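Local coordinates for protein nucleoside permease NupG (Escherichia coli K-12, PDB 7DLA) that transports purine and pyrimidine nucleosides with broad specificity across the bacterial inner membrane, in symport with protons and driven by the proton motive force, at residues T32-D36 against V89-M95; T24-Y28 against E156-Q161; L83-Q88 against L162-A166; V43-I49 against M95-L100. The protein carries 1 engineered substitution. All coordinates share one frame. Numbering follows the deposited sequence.

Contact 1: T32-D36 against V89-M95; sequences TLKFD and VTTPEAM
F35 is the residue most deeply engaged in this contact, with L33 and P92 next to it. Segment T32-D36 is an irregular turn between helix 25-32 and helix 37-64; K34 leaves helical geometry with a positive phi (49°/62°), and F35 follows in an extended conformation (-104°/147°) that sends its side chain across the gap. Opposite, V89 and T91 are extended, with T90 (-118°/-12°) turning the chain between them, and helix 92-122 follows. T91 is its N-cap, with a weak capping bond from A94 N to T91 OG1 (3.4 Å), and M95 N bonds to T91 O (2.9 Å). CA atoms pair L33 with T90 (6.9 Å) and F35 with P92 (7.2 Å). The F35 ring (chi1 -90°) receives P92 on one face in a CH-pi contact, P92 CG lying 3.5 Å from the F35 ring centroid. Near the plane of the ring, F35 CE1 is 3.7 Å from T90 O and F35 CE2 is 4.2 Å from M95 CB. L33 (chi1 m) places CD1 3.7 Å from V89 O and 4.3 Å from M95 CE. The arrangement joins two periplasmic connections of the N-terminal six-helix bundle of a major facilitator superfamily transporter, an aromatic-proline contact at a helix N-terminus.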
loop_
_atom_site.group_PDB
_atom_site.type_symbol
_atom_site.label_atom_id
_atom_site.label_comp_id
_atom_site.label_asym_id
_atom_site.label_seq_id
_atom_site.Cartn_x
_atom_site.Cartn_y
_atom_site.Cartn_z
ATOM N N THR A 32 -13.340 15.761 -9.035
ATOM C CA THR A 32 -14.627 16.158 -8.488
ATOM C C THR A 32 -14.520 17.229 -7.409
ATOM O O THR A 32 -15.156 18.274 -7.525
ATOM C CB THR A 32 -15.385 14.926 -7.976
ATOM O OG1 THR A 32 -15.390 13.920 -8.997
ATOM C CG2 THR A 32 -16.798 15.276 -7.599
ATOM N N LEU A 33 -13.743 17.011 -6.361
ATOM C CA LEU A 33 -13.714 17.984 -5.274
ATOM C C LEU A 33 -12.818 19.196 -5.551
ATOM O O LEU A 33 -12.696 20.063 -4.676
ATOM C CB LEU A 33 -13.262 17.309 -3.981
ATOM C CG LEU A 33 -14.199 16.288 -3.342
ATOM C CD1 LEU A 33 -14.081 16.329 -1.823
ATOM C CD2 LEU A 33 -15.605 16.465 -3.780
ATOM N N LYS A 34 -12.188 19.276 -6.725
ATOM C CA LYS A 34 -11.298 20.383 -7.069
ATOM C C LYS A 34 -10.305 20.631 -5.937
ATOM O O LYS A 34 -10.327 21.666 -5.273
ATOM C CB LYS A 34 -12.102 21.651 -7.392
ATOM C CG LYS A 34 -13.252 21.480 -8.424
ATOM C CD LYS A 34 -12.808 20.920 -9.770
ATOM C CE LYS A 34 -13.926 20.929 -10.837
ATOM N NZ LYS A 34 -15.344 20.659 -10.370
ATOM N N PHE A 35 -9.488 19.617 -5.666
ATOM C CA PHE A 35 -8.427 19.656 -4.677
ATOM C C PHE A 35 -7.130 19.809 -5.446
ATOM O O PHE A 35 -7.009 19.298 -6.561
ATOM C CB PHE A 35 -8.396 18.347 -3.892
ATOM C CG PHE A 35 -9.261 18.344 -2.674
ATOM C CD1 PHE A 35 -10.327 19.231 -2.557
ATOM C CD2 PHE A 35 -9.038 17.432 -1.665
ATOM C CE1 PHE A 35 -11.132 19.224 -1.434
ATOM C CE2 PHE A 35 -9.843 17.419 -0.546
ATOM C CZ PHE A 35 -10.906 18.309 -0.437
ATOM N N ASP A 36 -6.166 20.516 -4.865
ATOM C CA ASP A 36 -4.831 20.502 -5.468
ATOM C C ASP A 36 -4.006 19.282 -5.041
ATOM O O ASP A 36 -4.360 18.523 -4.130
ATOM C CB ASP A 36 -4.012 21.730 -5.102
ATOM C CG ASP A 36 -4.150 22.082 -3.653
ATOM O OD1 ASP A 36 -5.182 21.678 -3.044
ATOM O OD2 ASP A 36 -3.152 22.645 -3.112
ATOM N N VAL A 89 -17.632 14.564 3.193
ATOM C CA VAL A 89 -16.601 15.545 3.486
ATOM C C VAL A 89 -16.344 16.347 2.223
ATOM O O VAL A 89 -16.229 15.775 1.129
ATOM C CB VAL A 89 -15.321 14.858 3.986
ATOM C CG1 VAL A 89 -14.109 15.697 3.656
ATOM C CG2 VAL A 89 -15.429 14.575 5.485
ATOM N N THR A 90 -16.265 17.668 2.363
ATOM C CA THR A 90 -16.113 18.523 1.201
ATOM C C THR A 90 -14.815 19.328 1.185
ATOM O O THR A 90 -14.462 19.849 0.125
ATOM C CB THR A 90 -17.330 19.461 1.088
ATOM O OG1 THR A 90 -17.056 20.498 0.151
ATOM C CG2 THR A 90 -17.636 20.093 2.423
ATOM N N THR A 91 -14.062 19.389 2.295
ATOM C CA THR A 91 -12.828 20.172 2.395
ATOM C C THR A 91 -11.591 19.291 2.623
ATOM O O THR A 91 -11.702 18.169 3.136
ATOM C CB THR A 91 -12.925 21.188 3.537
ATOM O OG1 THR A 91 -12.869 20.504 4.788
ATOM C CG2 THR A 91 -14.250 21.889 3.466
ATOM N N PRO A 92 -10.391 19.782 2.264
ATOM C CA PRO A 92 -9.184 18.954 2.436
ATOM C C PRO A 92 -8.829 18.675 3.878
ATOM O O PRO A 92 -8.424 17.561 4.195
ATOM C CB PRO A 92 -8.098 19.794 1.756
ATOM C CG PRO A 92 -8.830 20.624 0.807
ATOM C CD PRO A 92 -10.046 21.034 1.576
ATOM N N GLU A 93 -8.902 19.672 4.753
ATOM C CA GLU A 93 -8.563 19.453 6.156
ATOM C C GLU A 93 -9.447 18.365 6.753
ATOM O O GLU A 93 -8.968 17.477 7.478
ATOM C CB GLU A 93 -8.711 20.767 6.923
ATOM C CG GLU A 93 -9.814 21.674 6.330
ATOM C CD GLU A 93 -9.361 22.590 5.177
ATOM O OE1 GLU A 93 -9.838 23.741 5.147
ATOM O OE2 GLU A 93 -8.529 22.194 4.323
ATOM N N ALA A 94 -10.738 18.391 6.402
ATOM C CA ALA A 94 -11.668 17.355 6.838
ATOM C C ALA A 94 -11.348 16.012 6.208
ATOM O O ALA A 94 -11.403 14.982 6.885
ATOM C CB ALA A 94 -13.094 17.753 6.495
ATOM N N MET A 95 -11.055 15.996 4.905
ATOM C CA MET A 95 -10.663 14.748 4.269
ATOM C C MET A 95 -9.470 14.142 4.988
ATOM O O MET A 95 -9.462 12.947 5.289
ATOM C CB MET A 95 -10.335 14.971 2.793
ATOM C CG MET A 95 -10.293 13.673 2.002
ATOM S SD MET A 95 -11.851 12.716 2.219
ATOM C CE MET A 95 -12.771 13.187 0.755
#

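Contact 2: T24-Y28 against E156-Q161; sequences TLGSY and ELSHMQ
T24-Y28 lies at the start of helix 25-32, with Y28 N bonded to T24 O (3.1 Å), whereas E156-Q161 turns irregularly into helix 160-177. The backbones come close: CA atoms of T24 and E156 are 5.8 Å apart, and those of Y28 and L157 only 4.5 Å. S158 has an extended backbone (-109°/138°) and a t rotamer, so that its OG accepts from M160 N (3.0 Å) and caps the incoming helix; Q161 N bonds to S158 O (3.2 Å). Y28, with chi1 161° (t), lays its ring along this turn. Its CD1 is 3.3 Å from L157 O, which lies near the ring plane, and its CE1 is 3.2 Å from H159 N, while Y28 OH reaches H159 CB at 3.2 Å. L157 (m, t) brings CD2 within 4.0 Å of S27 CB. On the side of T24, its CG2 meets E156 CG at 4.0 Å, and Q161, p at chi1 and t at chi2, extends back toward T24 and L25. The polar ends of S27 and E156 turn to other partners: S27 OG bonds to N232, and E156 to S151, N232 and H236. Through N232 and H236 of helix 226-236, this periplasmic-side junction of the first, fifth and sixth transmembrane segments meets the C-terminal half of the major facilitator fold.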
loop_
_atom_site.group_PDB
_atom_site.type_symbol
_atom_site.label_atom_id
_atom_site.label_comp_id
_atom_site.label_asym_id
_atom_site.label_seq_id
_atom_site.Cartn_x
_atom_site.Cartn_y
_atom_site.Cartn_z
ATOM N N THR A 24 -8.556 5.359 -6.343
ATOM C CA THR A 24 -9.381 6.343 -7.001
ATOM C C THR A 24 -9.536 7.631 -6.203
ATOM O O THR A 24 -9.740 8.687 -6.808
ATOM C CB THR A 24 -10.724 5.680 -7.258
ATOM O OG1 THR A 24 -11.245 5.279 -5.993
ATOM C CG2 THR A 24 -10.543 4.442 -8.126
ATOM N N LEU A 25 -9.370 7.569 -4.875
ATOM C CA LEU A 25 -9.659 8.704 -3.998
ATOM C C LEU A 25 -8.869 9.955 -4.387
ATOM O O LEU A 25 -9.335 11.083 -4.195
ATOM C CB LEU A 25 -9.363 8.328 -2.550
ATOM C CG LEU A 25 -9.778 9.400 -1.532
ATOM C CD1 LEU A 25 -11.274 9.761 -1.560
ATOM C CD2 LEU A 25 -9.269 9.133 -0.114
ATOM N N GLY A 26 -7.667 9.789 -4.918
ATOM C CA GLY A 26 -6.954 10.949 -5.416
ATOM C C GLY A 26 -7.730 11.661 -6.494
ATOM O O GLY A 26 -7.928 12.868 -6.427
ATOM N N SER A 27 -8.188 10.894 -7.489
ATOM C CA SER A 27 -8.967 11.453 -8.626
ATOM C C SER A 27 -10.236 12.144 -8.108
ATOM O O SER A 27 -10.516 13.275 -8.554
ATOM C CB SER A 27 -9.298 10.382 -9.632
ATOM O OG SER A 27 -8.210 10.171 -10.520
ATOM N N TYR A 28 -10.968 11.483 -7.204
ATOM C CA TYR A 28 -12.198 12.039 -6.652
ATOM C C TYR A 28 -11.915 13.331 -5.895
ATOM O O TYR A 28 -12.728 14.265 -5.925
ATOM C CB TYR A 28 -12.883 10.990 -5.771
ATOM C CG TYR A 28 -13.898 11.513 -4.782
ATOM C CD1 TYR A 28 -15.215 11.842 -5.167
ATOM C CD2 TYR A 28 -13.542 11.661 -3.450
ATOM C CE1 TYR A 28 -16.154 12.323 -4.222
ATOM C CE2 TYR A 28 -14.449 12.127 -2.515
ATOM C CZ TYR A 28 -15.757 12.456 -2.886
ATOM O OH TYR A 28 -16.597 12.915 -1.878
ATOM N N GLU A 156 -15.880 5.910 -10.119
ATOM C CA GLU A 156 -14.437 6.223 -9.936
ATOM C C GLU A 156 -14.331 7.645 -9.378
ATOM O O GLU A 156 -13.901 7.802 -8.217
ATOM C CB GLU A 156 -13.688 6.091 -11.262
ATOM C CG GLU A 156 -12.864 4.820 -11.367
ATOM C CD GLU A 156 -12.022 4.714 -12.626
ATOM O OE1 GLU A 156 -12.457 4.025 -13.570
ATOM O OE2 GLU A 156 -10.932 5.320 -12.659
ATOM N N LEU A 157 -14.716 8.631 -10.191
ATOM C CA LEU A 157 -14.722 10.041 -9.792
ATOM C C LEU A 157 -15.796 10.369 -8.752
ATOM O O LEU A 157 -15.943 11.545 -8.389
ATOM C CB LEU A 157 -14.959 10.925 -11.023
ATOM C CG LEU A 157 -14.040 10.655 -12.217
ATOM C CD1 LEU A 157 -14.468 11.442 -13.430
ATOM C CD2 LEU A 157 -12.559 10.911 -11.885
ATOM N N SER A 158 -16.534 9.358 -8.276
ATOM C CA SER A 158 -17.732 9.516 -7.461
ATOM C C SER A 158 -17.514 9.104 -6.012
ATOM O O SER A 158 -16.930 8.047 -5.743
ATOM C CB SER A 158 -18.871 8.679 -8.024
ATOM O OG SER A 158 -19.889 8.588 -7.057
ATOM N N HIS A 159 -18.072 9.910 -5.088
ATOM C CA HIS A 159 -18.064 9.656 -3.642
ATOM C C HIS A 159 -18.737 8.337 -3.292
ATOM O O HIS A 159 -18.752 7.919 -2.126
ATOM C CB HIS A 159 -18.797 10.760 -2.870
ATOM C CG HIS A 159 -20.289 10.670 -2.972
ATOM N ND1 HIS A 159 -20.947 10.524 -4.176
ATOM C CD2 HIS A 159 -21.246 10.633 -2.015
ATOM C CE1 HIS A 159 -22.249 10.444 -3.959
ATOM N NE2 HIS A 159 -22.455 10.503 -2.656
ATOM N N MET A 160 -19.351 7.711 -4.290
ATOM C CA MET A 160 -19.993 6.429 -4.065
ATOM C C MET A 160 -18.998 5.376 -3.608
ATOM O O MET A 160 -19.309 4.561 -2.729
ATOM C CB MET A 160 -20.716 6.007 -5.340
ATOM C CG MET A 160 -22.159 6.455 -5.366
ATOM S SD MET A 160 -22.935 5.613 -3.993
ATOM C CE MET A 160 -22.597 3.932 -4.468
ATOM N N GLN A 161 -17.800 5.385 -4.195
ATOM C CA GLN A 161 -16.776 4.421 -3.814
ATOM C C GLN A 161 -16.678 4.311 -2.300
ATOM O O GLN A 161 -16.557 3.206 -1.755
ATOM C CB GLN A 161 -15.438 4.839 -4.420
ATOM C CG GLN A 161 -14.935 6.166 -3.882
ATOM C CD GLN A 161 -13.615 6.569 -4.486
ATOM O OE1 GLN A 161 -13.264 6.072 -5.536
ATOM N NE2 GLN A 161 -12.900 7.494 -3.856
#

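Contact 3: L83-Q88 against L162-A166; sequences LFMAAQ and LYIGA
Y163 and L162 dominate the packing of the end of helix 68-86, which gives way to a turn by Q88, on the helical segment 162-166, the two running in opposite directions. Y163 (chi1 -88°, m) swings its ring over A87, whose CB sits 3.9 Å from the Y163 ring centroid and 10° off its normal, a CH-pi contact. F84 CD1 lies near the plane of that ring, at its edge, 3.2 Å from Y163 CE1; F84 adopts t, and the two rings are oblique, with planes at 49° and centroids 5.4 Å apart. Y163 OH ends 3.6 Å from Q88 CG. L162 (m, t) enters between L83 and A86: its CD2 is 3.7 Å from L83 CD2, its CD1 3.6 Å from A86 CB. L83, also m, t, sets its CB 3.7 Å from A166 CB. The backbones come close, at CA distances of 5.2 Å for L83-A166 and 5.6 Å for F84-Y163 and A87-L162. This apolar packing joins the third and sixth membrane helices within the N-terminal bundle of the major facilitator fold.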
loop_
_atom_site.group_PDB
_atom_site.type_symbol
_atom_site.label_atom_id
_atom_site.label_comp_id
_atom_site.label_asym_id
_atom_site.label_seq_id
_atom_site.Cartn_x
_atom_site.Cartn_y
_atom_site.Cartn_z
ATOM N N LEU A 83 -15.647 6.009 6.864
ATOM C CA LEU A 83 -15.759 5.975 5.406
ATOM C C LEU A 83 -17.081 6.613 4.952
ATOM O O LEU A 83 -17.127 7.409 3.990
ATOM C CB LEU A 83 -15.613 4.505 4.961
ATOM C CG LEU A 83 -14.140 4.027 4.935
ATOM C CD1 LEU A 83 -13.969 2.528 5.068
ATOM C CD2 LEU A 83 -13.416 4.501 3.691
ATOM N N PHE A 84 -18.157 6.303 5.686
ATOM C CA PHE A 84 -19.444 6.960 5.484
ATOM C C PHE A 84 -19.277 8.474 5.590
ATOM O O PHE A 84 -19.562 9.205 4.634
ATOM C CB PHE A 84 -20.435 6.424 6.528
ATOM C CG PHE A 84 -21.771 7.123 6.560
ATOM C CD1 PHE A 84 -22.803 6.679 5.747
ATOM C CD2 PHE A 84 -22.008 8.194 7.417
ATOM C CE1 PHE A 84 -24.033 7.294 5.766
ATOM C CE2 PHE A 84 -23.232 8.826 7.438
ATOM C CZ PHE A 84 -24.252 8.377 6.611
ATOM N N MET A 85 -18.759 8.957 6.740
ATOM C CA MET A 85 -18.577 10.401 6.925
ATOM C C MET A 85 -17.712 11.009 5.834
ATOM O O MET A 85 -17.875 12.180 5.475
ATOM C CB MET A 85 -17.937 10.713 8.270
ATOM C CG MET A 85 -18.789 10.545 9.486
ATOM S SD MET A 85 -17.752 10.911 10.921
ATOM C CE MET A 85 -18.125 12.651 11.241
ATOM N N ALA A 86 -16.753 10.241 5.330
ATOM C CA ALA A 86 -15.823 10.758 4.334
ATOM C C ALA A 86 -16.538 11.030 3.017
ATOM O O ALA A 86 -16.208 11.997 2.312
ATOM C CB ALA A 86 -14.649 9.773 4.152
ATOM N N ALA A 87 -17.532 10.198 2.678
ATOM C CA ALA A 87 -18.370 10.519 1.524
ATOM C C ALA A 87 -19.201 11.793 1.726
ATOM O O ALA A 87 -19.799 12.284 0.765
ATOM C CB ALA A 87 -19.261 9.338 1.182
ATOM N N GLN A 88 -19.229 12.360 2.932
ATOM C CA GLN A 88 -19.884 13.635 3.199
ATOM C C GLN A 88 -18.901 14.770 3.476
ATOM O O GLN A 88 -19.298 15.846 3.937
ATOM C CB GLN A 88 -20.867 13.482 4.360
ATOM C CG GLN A 88 -21.900 12.395 4.153
ATOM C CD GLN A 88 -23.233 12.815 4.735
ATOM O OE1 GLN A 88 -23.401 12.852 5.963
ATOM N NE2 GLN A 88 -24.151 13.255 3.863
ATOM N N LEU A 162 -16.813 5.446 -1.606
ATOM C CA LEU A 162 -16.658 5.488 -0.156
ATOM C C LEU A 162 -17.848 4.833 0.548
ATOM O O LEU A 162 -17.684 4.117 1.552
ATOM C CB LEU A 162 -16.514 6.940 0.280
ATOM C CG LEU A 162 -15.146 7.614 0.173
ATOM C CD1 LEU A 162 -15.264 8.989 0.744
ATOM C CD2 LEU A 162 -14.024 6.859 0.866
ATOM N N TYR A 163 -19.059 5.073 0.040
ATOM C CA TYR A 163 -20.221 4.402 0.612
ATOM C C TYR A 163 -20.060 2.900 0.498
ATOM O O TYR A 163 -20.323 2.162 1.450
ATOM C CB TYR A 163 -21.508 4.878 -0.077
ATOM C CG TYR A 163 -22.049 6.093 0.607
ATOM C CD1 TYR A 163 -21.873 6.249 1.963
ATOM C CD2 TYR A 163 -22.666 7.112 -0.100
ATOM C CE1 TYR A 163 -22.317 7.350 2.615
ATOM C CE2 TYR A 163 -23.115 8.252 0.553
ATOM C CZ TYR A 163 -22.936 8.355 1.925
ATOM O OH TYR A 163 -23.350 9.451 2.647
ATOM N N ILE A 164 -19.573 2.442 -0.654
ATOM C CA ILE A 164 -19.385 1.016 -0.894
ATOM C C ILE A 164 -18.317 0.442 0.040
ATOM O O ILE A 164 -18.471 -0.653 0.585
ATOM C CB ILE A 164 -19.024 0.800 -2.372
ATOM C CG1 ILE A 164 -20.106 1.412 -3.252
ATOM C CG2 ILE A 164 -18.843 -0.669 -2.678
ATOM C CD1 ILE A 164 -19.852 1.226 -4.714
ATOM N N GLY A 165 -17.216 1.160 0.233
ATOM C CA GLY A 165 -16.202 0.681 1.156
ATOM C C GLY A 165 -16.723 0.536 2.573
ATOM O O GLY A 165 -16.461 -0.463 3.246
ATOM N N ALA A 166 -17.453 1.541 3.057
ATOM C CA ALA A 166 -18.082 1.405 4.374
ATOM C C ALA A 166 -19.065 0.233 4.419
ATOM O O ALA A 166 -19.180 -0.461 5.439
ATOM C CB ALA A 166 -18.796 2.707 4.747
#

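Contact 4: V43-I49 against M95-L100; sequences VYSSLGI and MFLVIL
V43, in the t rotamer, lies across the first turn of segment M95-L100: its CG2 is 3.4 Å from F96 N and 3.8 Å from both M95 CB and F96 CB, while V43 CG1 is 3.8 Å from I99 CG1. The CA atoms of V43 and F96 are only 4.5 Å apart, and those of S46 and L100 4.9 Å. Both segments are helical and run in roughly the same direction, with axes that approach to 8.3 Å and cross at -31°. These are the second and fourth transmembrane helices of the N-terminal six-helix bundle in the major facilitator fold, meeting toward their periplasmic ends, where V43, M95 and I99 also touch helix 25-32. Helix 43-49 is kinked, the backbone nitrogens of S46 and L47 lacking the regular bond to the preceding turn. S46 (chi1 39°, p) donates its hydroxyl to its own helix, with S46 OG a very short 2.3 Å from V43 O; the same OG is 3.4 Å from I99 CG2, and S46 CB is 3.5 Å from L100 CD1. L100 (t, p) reaches on to I49, its CD1 4.1 Å from I49 CB. F96, also t at chi1, packs alongside, its CE2 4.4 Å from I49 CD1.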
loop_
_atom_site.group_PDB
_atom_site.type_symbol
_atom_site.label_atom_id
_atom_site.label_comp_id
_atom_site.label_asym_id
_atom_site.label_seq_id
_atom_site.Cartn_x
_atom_site.Cartn_y
_atom_site.Cartn_z
ATOM N N VAL A 43 -3.414 14.042 2.280
ATOM C CA VAL A 43 -4.491 13.151 2.711
ATOM C C VAL A 43 -4.015 11.700 2.682
ATOM O O VAL A 43 -4.215 10.951 3.645
ATOM C CB VAL A 43 -5.791 13.388 1.872
ATOM C CG1 VAL A 43 -6.703 12.171 1.821
ATOM C CG2 VAL A 43 -6.600 14.524 2.472
ATOM N N TYR A 44 -3.275 11.317 1.645
ATOM C CA TYR A 44 -2.711 9.968 1.567
ATOM C C TYR A 44 -1.517 9.787 2.512
ATOM O O TYR A 44 -1.155 8.650 2.833
ATOM C CB TYR A 44 -2.266 9.702 0.136
ATOM C CG TYR A 44 -3.286 9.185 -0.876
ATOM C CD1 TYR A 44 -4.234 8.205 -0.579
ATOM C CD2 TYR A 44 -3.310 9.726 -2.159
ATOM C CE1 TYR A 44 -5.176 7.769 -1.577
ATOM C CE2 TYR A 44 -4.232 9.319 -3.131
ATOM C CZ TYR A 44 -5.148 8.347 -2.849
ATOM O OH TYR A 44 -5.998 7.985 -3.865
ATOM N N SER A 45 -0.907 10.885 2.979
ATOM C CA SER A 45 0.133 10.792 3.999
ATOM C C SER A 45 -0.383 10.152 5.297
ATOM O O SER A 45 0.388 9.552 6.065
ATOM C CB SER A 45 0.688 12.185 4.257
ATOM O OG SER A 45 -0.252 12.987 4.955
ATOM N N SER A 46 -1.683 10.272 5.570
ATOM C CA SER A 46 -2.212 9.827 6.858
ATOM C C SER A 46 -2.039 8.321 7.026
ATOM O O SER A 46 -1.817 7.836 8.141
ATOM C CB SER A 46 -3.679 10.237 6.999
ATOM O OG SER A 46 -4.368 10.089 5.774
ATOM N N LEU A 47 -2.173 7.563 5.935
ATOM C CA LEU A 47 -1.799 6.152 5.960
ATOM C C LEU A 47 -0.461 5.955 6.653
ATOM O O LEU A 47 -0.343 5.133 7.563
ATOM C CB LEU A 47 -1.764 5.601 4.535
ATOM C CG LEU A 47 -3.075 5.697 3.748
ATOM C CD1 LEU A 47 -2.984 6.621 2.538
ATOM C CD2 LEU A 47 -3.499 4.318 3.306
ATOM N N GLY A 48 0.552 6.728 6.242
ATOM C CA GLY A 48 1.862 6.646 6.871
ATOM C C GLY A 48 1.829 7.033 8.334
ATOM O O GLY A 48 2.348 6.311 9.182
ATOM N N ILE A 49 1.242 8.193 8.651
ATOM C CA ILE A 49 1.172 8.581 10.068
ATOM C C ILE A 49 0.608 7.447 10.914
ATOM O O ILE A 49 1.170 7.095 11.952
ATOM C CB ILE A 49 0.368 9.876 10.324
ATOM C CG1 ILE A 49 0.932 11.135 9.631
ATOM C CG2 ILE A 49 0.192 10.093 11.822
ATOM C CD1 ILE A 49 0.288 11.548 8.341
ATOM N N MET A 95 -11.055 15.996 4.905
ATOM C CA MET A 95 -10.663 14.748 4.269
ATOM C C MET A 95 -9.470 14.142 4.988
ATOM O O MET A 95 -9.462 12.947 5.289
ATOM C CB MET A 95 -10.335 14.971 2.793
ATOM C CG MET A 95 -10.293 13.673 2.002
ATOM S SD MET A 95 -11.851 12.716 2.219
ATOM C CE MET A 95 -12.771 13.187 0.755
ATOM N N PHE A 96 -8.451 14.955 5.282
ATOM C CA PHE A 96 -7.266 14.439 5.959
ATOM C C PHE A 96 -7.644 13.901 7.327
ATOM O O PHE A 96 -7.193 12.821 7.715
ATOM C CB PHE A 96 -6.181 15.532 6.066
ATOM C CG PHE A 96 -5.149 15.304 7.173
ATOM C CD1 PHE A 96 -5.377 15.724 8.483
ATOM C CD2 PHE A 96 -3.925 14.701 6.877
ATOM C CE1 PHE A 96 -4.420 15.513 9.478
ATOM C CE2 PHE A 96 -2.964 14.488 7.866
ATOM C CZ PHE A 96 -3.215 14.892 9.170
ATOM N N LEU A 97 -8.504 14.615 8.059
ATOM C CA LEU A 97 -8.776 14.188 9.426
ATOM C C LEU A 97 -9.627 12.918 9.416
ATOM O O LEU A 97 -9.416 11.993 10.218
ATOM C CB LEU A 97 -9.468 15.322 10.181
ATOM C CG LEU A 97 -9.600 15.285 11.715
ATOM C CD1 LEU A 97 -10.400 14.109 12.329
ATOM C CD2 LEU A 97 -8.228 15.432 12.347
ATOM N N VAL A 98 -10.558 12.831 8.469
ATOM C CA VAL A 98 -11.443 11.677 8.394
ATOM C C VAL A 98 -10.681 10.454 7.890
ATOM O O VAL A 98 -10.812 9.353 8.444
ATOM C CB VAL A 98 -12.687 12.042 7.548
ATOM C CG1 VAL A 98 -12.491 11.876 6.031
ATOM C CG2 VAL A 98 -13.862 11.234 8.016
ATOM N N ILE A 99 -9.804 10.640 6.899
ATOM C CA ILE A 99 -8.982 9.547 6.406
ATOM C C ILE A 99 -7.992 9.104 7.485
ATOM O O ILE A 99 -7.701 7.908 7.625
ATOM C CB ILE A 99 -8.239 9.963 5.122
ATOM C CG1 ILE A 99 -9.185 10.230 3.957
ATOM C CG2 ILE A 99 -7.318 8.829 4.681
ATOM C CD1 ILE A 99 -9.950 9.039 3.543
ATOM N N LEU A 100 -7.445 10.056 8.249
ATOM C CA LEU A 100 -6.473 9.734 9.284
ATOM C C LEU A 100 -7.084 8.816 10.330
ATOM O O LEU A 100 -6.470 7.813 10.717
ATOM C CB LEU A 100 -5.958 11.017 9.937
ATOM C CG LEU A 100 -4.999 10.740 11.083
ATOM C CD1 LEU A 100 -3.690 10.216 10.507
ATOM C CD2 LEU A 100 -4.801 11.945 11.975
#

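In the fold
All four contacts lie in the N-terminal half of the chain, mostly toward the periplasmic side. Contacts 2 and 4 are buried, whereas contacts 1 and 3 are partly buried and include exposed residues. Contacts 1 and 4 share M95 and helix 92-122; contacts 2 and 3 share helix 160-177. Contact 2 has the richest polar surroundings, while contacts 3 and 4 are largely apolar helix packing and contact 1 packs F35 and L33 of a periplasmic loop on the start of helix 92-122 and the residues before it. Y28 adjoins M95, and probable hydrogen bonds link T32 OG1 to L157 O (2.5 Å) and G26 N to Y44 OH (2.7 Å), tying contact 2 to contacts 1 and 4.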